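PDB 5IZ5: cytosolic phospholipase A2 delta from Homo sapiens, which hydrolyses glycerophospholipids at the sn-2 position in a calcium-dependent manner, with a preference for linoleic acid there. Local coordinates for residues N153-L165 / L613-F625. The protein carries 3 engineered substitutions. Sequence-based numbering, arbitrary orientation.
Sequences NLITNKVIVAREL and LQLHQDYCSHKDF
Ile160 pairs with Leu615 and Val161 with Gln614 in a short antiparallel ladder. Val161 and Gln614 form the hydrogen-bonded pair: Val161 N donates to Gln614 O at 2.6 Å, and Gln614 N returns a nearly straight bond to Val161 O. Beyond the ladder His616 N donates to Val159 O at 2.8 Å.

One side-chain bond crosses the contact. Arg163 NH1 reaches Gln614 OE1 at 2.9 Å, with the oxygen in the guanidinium plane and the two flat groups turned 73° apart. Bends at chi2 and chi3 fold the arginine back over this amide, while its NE pairs with Glu152. A leucine here would probably leave Gln614 OE1 without this donor and the Glu152 carboxylate without its counter-charge. A water bridges Asn157 O and His622 NE2.

Apolar contacts flank the strands. Val159 CG1 sits over the centre of one His622 face, 3.6 Å from the ring centroid, a CH-pi contact. His622 CG lies anti to its backbone N (chi1 -180°), which carries the ring under this methyl. Val161 CG2 packs against His616 CD2 at 3.7 Å. On the other face of the sheet Ile160 CG2 meets Leu613 CD1 at 3.8 Å.

The hairpin of strands 152-156 and 160-172 thus gains strand 614-615, from the PLA2c region, as a neighbour. Leu615 also bonds through its backbone to Lys89, Met216 of strand 210-216 touches Arg163 and Gln614, and Phe288 meets the His622 ring ahead of helix 623-628.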
ATOM      1  N   ASN B 153      19.576 -21.271  -2.608  1.00 52.05           N
ATOM      2  CA  ASN B 153      19.049 -20.639  -3.815  1.00 52.22           C
ATOM      3  C   ASN B 153      18.123 -19.469  -3.476  1.00 52.52           C
ATOM      4  O   ASN B 153      16.951 -19.666  -3.122  1.00 50.75           O
ATOM      5  CB  ASN B 153      18.309 -21.658  -4.684  1.00 54.52           C
ATOM      6  CG  ASN B 153      19.231 -22.740  -5.227  1.00 57.08           C
ATOM      7  OD1 ASN B 153      20.374 -22.469  -5.607  1.00 58.07           O
ATOM      8  ND2 ASN B 153      18.738 -23.972  -5.270  1.00 57.31           N
ATOM      9  N   LEU B 154      18.665 -18.256  -3.600  1.00 50.01           N
ATOM     10  CA  LEU B 154      17.945 -17.018  -3.313  1.00 48.53           C
ATOM     11  C   LEU B 154      17.387 -16.384  -4.581  1.00 49.21           C
ATOM     12  O   LEU B 154      17.904 -16.628  -5.668  1.00 49.87           O
ATOM     13  CB  LEU B 154      18.892 -16.010  -2.674  1.00 47.04           C
ATOM     14  CG  LEU B 154      19.681 -16.417  -1.436  1.00 46.39           C
ATOM     15  CD1 LEU B 154      20.622 -15.292  -1.047  1.00 45.92           C
ATOM     16  CD2 LEU B 154      18.742 -16.757  -0.291  1.00 47.45           C
ATOM     17  N   ILE B 155      16.341 -15.571  -4.420  1.00 47.26           N
ATOM     18  CA  ILE B 155      15.829 -14.690  -5.476  1.00 45.73           C
ATOM     19  C   ILE B 155      15.747 -13.276  -4.909  1.00 45.88           C
ATOM     20  O   ILE B 155      15.161 -13.087  -3.842  1.00 43.79           O
ATOM     21  CB  ILE B 155      14.432 -15.116  -5.974  1.00 46.97           C
ATOM     22  CG1 ILE B 155      14.475 -16.562  -6.486  1.00 48.86           C
ATOM     23  CG2 ILE B 155      13.948 -14.183  -7.085  1.00 46.18           C
ATOM     24  CD1 ILE B 155      13.112 -17.181  -6.732  1.00 48.67           C
ATOM     25  N   THR B 156      16.329 -12.298  -5.611  1.00 44.84           N
ATOM     26  CA  THR B 156      16.333 -10.903  -5.154  1.00 45.88           C
ATOM     27  C   THR B 156      16.144  -9.861  -6.252  1.00 45.22           C
ATOM     28  O   THR B 156      16.368 -10.136  -7.422  1.00 44.78           O
ATOM     29  CB  THR B 156      17.687 -10.499  -4.560  1.00 46.09           C
ATOM     30  OG1 THR B 156      18.561 -11.627  -4.480  1.00 50.18           O
ATOM     31  CG2 THR B 156      17.507  -9.877  -3.242  1.00 45.40           C
ATOM     32  N   ASN B 157      15.779  -8.647  -5.839  1.00 44.04           N
ATOM     33  CA  ASN B 157      15.943  -7.444  -6.654  1.00 41.62           C
ATOM     34  C   ASN B 157      16.973  -6.504  -6.003  1.00 44.01           C
ATOM     35  O   ASN B 157      17.006  -5.310  -6.296  1.00 45.03           O
ATOM     36  CB  ASN B 157      14.615  -6.715  -6.840  1.00 40.13           C
ATOM     37  CG  ASN B 157      13.978  -6.311  -5.524  1.00 37.91           C
ATOM     38  OD1 ASN B 157      14.604  -6.383  -4.462  1.00 35.55           O
ATOM     39  ND2 ASN B 157      12.732  -5.863  -5.589  1.00 35.60           N
ATOM     40  N   LYS B 158      17.780  -7.064  -5.096  1.00 44.84           N
ATOM     41  CA  LYS B 158      18.832  -6.363  -4.341  1.00 46.05           C
ATOM     42  C   LYS B 158      18.333  -5.500  -3.174  1.00 45.13           C
ATOM     43  O   LYS B 158      19.140  -4.861  -2.499  1.00 43.72           O
ATOM     44  CB  LYS B 158      19.743  -5.546  -5.267  1.00 49.13           C
ATOM     45  CG  LYS B 158      20.413  -6.369  -6.358  1.00 50.92           C
ATOM     46  CD  LYS B 158      21.240  -7.506  -5.782  1.00 54.51           C
ATOM     47  CE  LYS B 158      21.934  -8.275  -6.900  1.00 58.53           C
ATOM     48  NZ  LYS B 158      23.336  -8.666  -6.586  1.00 61.07           N
ATOM     49  N   VAL B 159      17.024  -5.489  -2.922  1.00 45.12           N
ATOM     50  CA  VAL B 159      16.496  -4.878  -1.688  1.00 44.92           C
ATOM     51  C   VAL B 159      15.641  -5.887  -0.912  1.00 43.49           C
ATOM     52  O   VAL B 159      15.811  -6.029   0.289  1.00 42.65           O
ATOM     53  CB  VAL B 159      15.812  -3.498  -1.900  1.00 46.01           C
ATOM     54  CG1 VAL B 159      16.094  -2.934  -3.281  1.00 47.11           C
ATOM     55  CG2 VAL B 159      14.328  -3.535  -1.592  1.00 46.45           C
ATOM     56  N   ILE B 160      14.770  -6.613  -1.608  1.00 41.63           N
ATOM     57  CA  ILE B 160      13.999  -7.697  -1.018  1.00 42.59           C
ATOM     58  C   ILE B 160      14.608  -9.022  -1.450  1.00 42.94           C
ATOM     59  O   ILE B 160      14.975  -9.165  -2.609  1.00 42.85           O
ATOM     60  CB  ILE B 160      12.543  -7.667  -1.536  1.00 42.63           C
ATOM     61  CG1 ILE B 160      11.738  -6.531  -0.880  1.00 44.10           C
ATOM     62  CG2 ILE B 160      11.844  -9.012  -1.370  1.00 43.45           C
ATOM     63  CD1 ILE B 160      11.612  -6.600   0.626  1.00 44.39           C
ATOM     64  N   VAL B 161      14.659  -9.984  -0.530  1.00 42.22           N
ATOM     65  CA  VAL B 161      15.176 -11.326  -0.782  1.00 41.90           C
ATOM     66  C   VAL B 161      14.112 -12.373  -0.465  1.00 40.99           C
ATOM     67  O   VAL B 161      13.511 -12.377   0.616  1.00 41.38           O
ATOM     68  CB  VAL B 161      16.395 -11.655   0.106  1.00 43.32           C
ATOM     69  CG1 VAL B 161      16.872 -13.084  -0.130  1.00 43.75           C
ATOM     70  CG2 VAL B 161      17.531 -10.678  -0.149  1.00 43.57           C
ATOM     71  N   ALA B 162      13.901 -13.263  -1.424  1.00 41.01           N
ATOM     72  CA  ALA B 162      13.111 -14.455  -1.217  1.00 40.92           C
ATOM     73  C   ALA B 162      14.063 -15.600  -0.863  1.00 43.21           C
ATOM     74  O   ALA B 162      14.904 -16.018  -1.678  1.00 41.40           O
ATOM     75  CB  ALA B 162      12.325 -14.771  -2.467  1.00 41.76           C
ATOM     76  N   ARG B 163      13.946 -16.085   0.370  1.00 42.57           N
ATOM     77  CA  ARG B 163      14.779 -17.188   0.855  1.00 41.18           C
ATOM     78  C   ARG B 163      14.321 -18.483   0.206  1.00 40.20           C
ATOM     79  O   ARG B 163      13.159 -18.596  -0.195  1.00 38.27           O
ATOM     80  CB  ARG B 163      14.668 -17.309   2.374  1.00 41.19           C
ATOM     81  CG  ARG B 163      15.076 -16.060   3.146  1.00 41.82           C
ATOM     82  CD  ARG B 163      16.541 -15.723   2.940  1.00 43.61           C
ATOM     83  NE  ARG B 163      17.406 -16.813   3.402  1.00 43.35           N
ATOM     84  CZ  ARG B 163      17.855 -16.970   4.650  1.00 42.16           C
ATOM     85  NH1 ARG B 163      17.547 -16.094   5.606  1.00 42.30           N
ATOM     86  NH2 ARG B 163      18.618 -18.017   4.944  1.00 41.91           N
ATOM     87  N   GLU B 164      15.228 -19.456   0.100  1.00 39.91           N
ATOM     88  CA  GLU B 164      14.865 -20.766  -0.449  1.00 42.03           C
ATOM     89  C   GLU B 164      13.802 -21.404   0.441  1.00 41.93           C
ATOM     90  O   GLU B 164      13.931 -21.396   1.661  1.00 42.06           O
ATOM     91  CB  GLU B 164      16.088 -21.685  -0.535  1.00 42.70           C
ATOM     92  CG  GLU B 164      15.815 -22.977  -1.291  1.00 43.52           C
ATOM     93  CD  GLU B 164      17.019 -23.906  -1.339  1.00 45.13           C
ATOM     94  OE1 GLU B 164      16.809 -25.130  -1.422  1.00 47.84           O
ATOM     95  OE2 GLU B 164      18.176 -23.429  -1.304  1.00 43.30           O
ATOM     96  N   LEU B 165      12.751 -21.936  -0.173  1.00 44.54           N
ATOM     97  CA  LEU B 165      11.607 -22.463   0.574  1.00 48.90           C
ATOM     98  C   LEU B 165      11.494 -23.959   0.352  1.00 49.77           C
ATOM     99  O   LEU B 165      11.563 -24.431  -0.784  1.00 50.49           O
ATOM    100  CB  LEU B 165      10.296 -21.790   0.140  1.00 50.47           C
ATOM    101  CG  LEU B 165       9.301 -21.390   1.230  1.00 52.59           C
ATOM    102  CD1 LEU B 165       9.941 -20.413   2.201  1.00 55.22           C
ATOM    103  CD2 LEU B 165       8.074 -20.776   0.590  1.00 53.94           C
ATOM    104  N   LEU B 613       9.162 -12.120   3.341  1.00 37.80           N
ATOM    105  CA  LEU B 613      10.336 -11.725   2.569  1.00 38.20           C
ATOM    106  C   LEU B 613      11.300 -10.984   3.476  1.00 37.85           C
ATOM    107  O   LEU B 613      10.887 -10.361   4.465  1.00 37.53           O
ATOM    108  CB  LEU B 613       9.937 -10.840   1.387  1.00 39.70           C
ATOM    109  CG  LEU B 613       9.069 -11.530   0.333  1.00 39.04           C
ATOM    110  CD1 LEU B 613       8.482 -10.511  -0.630  1.00 39.85           C
ATOM    111  CD2 LEU B 613       9.864 -12.599  -0.407  1.00 39.48           C
ATOM    112  N   GLN B 614      12.587 -11.044   3.139  1.00 38.63           N
ATOM    113  CA  GLN B 614      13.620 -10.456   3.975  1.00 39.10           C
ATOM    114  C   GLN B 614      14.411  -9.379   3.238  1.00 40.92           C
ATOM    115  O   GLN B 614      14.437  -9.343   2.011  1.00 40.89           O
ATOM    116  CB  GLN B 614      14.536 -11.559   4.493  1.00 39.02           C
ATOM    117  CG  GLN B 614      13.764 -12.732   5.102  1.00 40.80           C
ATOM    118  CD  GLN B 614      14.648 -13.770   5.758  1.00 41.22           C
ATOM    119  OE1 GLN B 614      15.858 -13.796   5.537  1.00 43.02           O
ATOM    120  NE2 GLN B 614      14.046 -14.632   6.581  1.00 40.75           N
ATOM    121  N   LEU B 615      15.051  -8.495   3.996  1.00 43.04           N
ATOM    122  CA  LEU B 615      15.802  -7.393   3.406  1.00 45.11           C
ATOM    123  C   LEU B 615      17.196  -7.845   3.011  1.00 45.91           C
ATOM    124  O   LEU B 615      17.865  -8.536   3.770  1.00 47.12           O
ATOM    125  CB  LEU B 615      15.892  -6.202   4.368  1.00 48.02           C
ATOM    126  CG  LEU B 615      14.639  -5.349   4.604  1.00 49.47           C
ATOM    127  CD1 LEU B 615      14.030  -4.893   3.286  1.00 50.41           C
ATOM    128  CD2 LEU B 615      13.603  -6.077   5.449  1.00 52.49           C
ATOM    129  N   HIS B 616      17.645  -7.404   1.841  1.00 46.95           N
ATOM    130  CA  HIS B 616      18.986  -7.713   1.344  1.00 46.14           C
ATOM    131  C   HIS B 616      20.021  -7.020   2.231  1.00 46.07           C
ATOM    132  O   HIS B 616      19.745  -5.971   2.813  1.00 44.30           O
ATOM    133  CB  HIS B 616      19.128  -7.240  -0.105  1.00 46.93           C
ATOM    134  CG  HIS B 616      20.290  -7.839  -0.831  1.00 46.85           C
ATOM    135  ND1 HIS B 616      21.581  -7.387  -0.677  1.00 47.71           N
ATOM    136  CD2 HIS B 616      20.354  -8.852  -1.721  1.00 46.21           C
ATOM    137  CE1 HIS B 616      22.393  -8.104  -1.428  1.00 46.84           C
ATOM    138  NE2 HIS B 616      21.672  -8.995  -2.080  1.00 46.56           N
ATOM    139  N   GLN B 617      21.204  -7.612   2.349  1.00 46.94           N
ATOM    140  CA  GLN B 617      22.272  -7.061   3.198  1.00 49.87           C
ATOM    141  C   GLN B 617      22.613  -5.607   2.863  1.00 50.58           C
ATOM    142  O   GLN B 617      22.894  -4.807   3.753  1.00 50.24           O
ATOM    143  CB  GLN B 617      23.526  -7.934   3.106  1.00 51.05           C
ATOM    144  CG  GLN B 617      24.741  -7.441   3.889  1.00 53.36           C
ATOM    145  CD  GLN B 617      24.493  -7.250   5.379  1.00 55.15           C
ATOM    146  OE1 GLN B 617      24.886  -6.234   5.939  1.00 59.82           O
ATOM    147  NE2 GLN B 617      23.860  -8.221   6.027  1.00 54.57           N
ATOM    148  N   ASP B 618      22.563  -5.238   1.592  1.00 52.48           N
ATOM    149  CA  ASP B 618      22.858  -3.856   1.241  1.00 55.16           C
ATOM    150  C   ASP B 618      21.647  -3.131   0.647  1.00 52.86           C
ATOM    151  O   ASP B 618      21.790  -2.238  -0.187  1.00 53.73           O
ATOM    152  CB  ASP B 618      24.156  -3.700   0.408  1.00 58.95           C
ATOM    153  CG  ASP B 618      24.404  -4.845  -0.532  1.00 60.33           C
ATOM    154  OD1 ASP B 618      25.259  -5.719  -0.252  1.00 56.41           O
ATOM    155  OD2 ASP B 618      23.738  -4.847  -1.572  1.00 65.31           O
ATOM    156  N   TYR B 619      20.457  -3.489   1.135  1.00 49.96           N
ATOM    157  CA  TYR B 619      19.214  -2.806   0.748  1.00 49.55           C
ATOM    158  C   TYR B 619      19.316  -1.272   0.869  1.00 51.88           C
ATOM    159  O   TYR B 619      18.798  -0.548   0.020  1.00 51.93           O
ATOM    160  CB  TYR B 619      18.007  -3.320   1.559  1.00 47.78           C
ATOM    161  CG  TYR B 619      17.901  -2.756   2.956  1.00 46.48           C
ATOM    162  CD1 TYR B 619      18.733  -3.200   3.977  1.00 47.77           C
ATOM    163  CD2 TYR B 619      16.952  -1.792   3.262  1.00 47.44           C
ATOM    164  CE1 TYR B 619      18.628  -2.688   5.260  1.00 49.39           C
ATOM    165  CE2 TYR B 619      16.836  -1.274   4.539  1.00 47.86           C
ATOM    166  CZ  TYR B 619      17.677  -1.724   5.534  1.00 48.98           C
ATOM    167  OH  TYR B 619      17.563  -1.215   6.806  1.00 50.31           O
ATOM    168  N   CYS B 620      19.978  -0.783   1.915  1.00 52.11           N
ATOM    169  CA  CYS B 620      20.093   0.670   2.144  1.00 55.81           C
ATOM    170  C   CYS B 620      20.762   1.446   1.030  1.00 55.68           C
ATOM    171  O   CYS B 620      20.343   2.556   0.716  1.00 57.95           O
ATOM    172  CB  CYS B 620      20.862   0.973   3.423  1.00 57.88           C
ATOM    173  SG  CYS B 620      19.806   1.146   4.850  1.00 62.88           S
ATOM    174  N   SER B 621      21.812   0.873   0.457  1.00 57.55           N
ATOM    175  CA  SER B 621      22.582   1.530  -0.583  1.00 59.15           C
ATOM    176  C   SER B 621      22.110   1.081  -1.971  1.00 59.93           C
ATOM    177  O   SER B 621      22.923   0.688  -2.816  1.00 66.71           O
ATOM    178  CB  SER B 621      24.057   1.183  -0.406  1.00 59.25           C
ATOM    179  OG  SER B 621      24.287  -0.190  -0.675  1.00 58.17           O
ATOM    180  N   HIS B 622      20.798   1.111  -2.187  1.00 56.25           N
ATOM    181  CA  HIS B 622      20.209   0.823  -3.482  1.00 53.01           C
ATOM    182  C   HIS B 622      19.493   2.090  -3.923  1.00 53.65           C
ATOM    183  O   HIS B 622      18.805   2.725  -3.127  1.00 54.35           O
ATOM    184  CB  HIS B 622      19.238  -0.356  -3.377  1.00 49.76           C
ATOM    185  CG  HIS B 622      18.583  -0.730  -4.670  1.00 46.67           C
ATOM    186  ND1 HIS B 622      17.412  -0.153  -5.116  1.00 46.95           N
ATOM    187  CD2 HIS B 622      18.934  -1.635  -5.611  1.00 46.67           C
ATOM    188  CE1 HIS B 622      17.076  -0.681  -6.278  1.00 47.07           C
ATOM    189  NE2 HIS B 622      17.981  -1.586  -6.601  1.00 46.81           N
ATOM    190  N   LYS B 623      19.641   2.453  -5.191  1.00 54.23           N
ATOM    191  CA  LYS B 623      19.200   3.767  -5.654  1.00 55.88           C
ATOM    192  C   LYS B 623      17.723   4.010  -5.398  1.00 54.00           C
ATOM    193  O   LYS B 623      17.325   5.077  -4.937  1.00 55.02           O
ATOM    194  CB  LYS B 623      19.453   3.915  -7.148  1.00 59.88           C
ATOM    195  CG  LYS B 623      20.915   4.075  -7.517  1.00 67.15           C
ATOM    196  CD  LYS B 623      21.115   4.035  -9.027  1.00 72.30           C
ATOM    197  CE  LYS B 623      22.537   4.408  -9.415  1.00 75.86           C
ATOM    198  NZ  LYS B 623      22.796   4.176 -10.865  1.00 78.49           N
ATOM    199  N   ASP B 624      16.907   3.023  -5.732  1.00 52.28           N
ATOM    200  CA  ASP B 624      15.461   3.177  -5.619  1.00 51.49           C
ATOM    201  C   ASP B 624      14.922   3.075  -4.200  1.00 50.35           C
ATOM    202  O   ASP B 624      13.980   3.779  -3.863  1.00 52.03           O
ATOM    203  CB  ASP B 624      14.752   2.184  -6.522  1.00 52.78           C
ATOM    204  CG  ASP B 624      15.174   2.322  -7.966  1.00 53.72           C
ATOM    205  OD1 ASP B 624      15.253   3.468  -8.452  1.00 55.57           O
ATOM    206  OD2 ASP B 624      15.438   1.289  -8.611  1.00 57.35           O
ATOM    207  N   PHE B 625      15.513   2.231  -3.360  1.00 48.74           N
ATOM    208  CA  PHE B 625      15.087   2.149  -1.965  1.00 48.84           C
ATOM    209  C   PHE B 625      15.469   3.462  -1.279  1.00 48.59           C
ATOM    210  O   PHE B 625      14.677   4.053  -0.540  1.00 47.42           O
ATOM    211  CB  PHE B 625      15.765   0.984  -1.242  1.00 46.59           C
ATOM    212  CG  PHE B 625      15.439   0.924   0.218  1.00 46.73           C
ATOM    213  CD1 PHE B 625      14.291   0.288   0.650  1.00 45.93           C
ATOM    214  CD2 PHE B 625      16.262   1.535   1.161  1.00 46.18           C
ATOM    215  CE1 PHE B 625      13.968   0.244   1.993  1.00 45.58           C
ATOM    216  CE2 PHE B 625      15.946   1.492   2.503  1.00 46.28           C
ATOM    217  CZ  PHE B 625      14.793   0.851   2.921  1.00 46.23           C
TER
HETATM  218  O   HOH W   1      17.429  -3.831  -8.562  1.00 53.12           O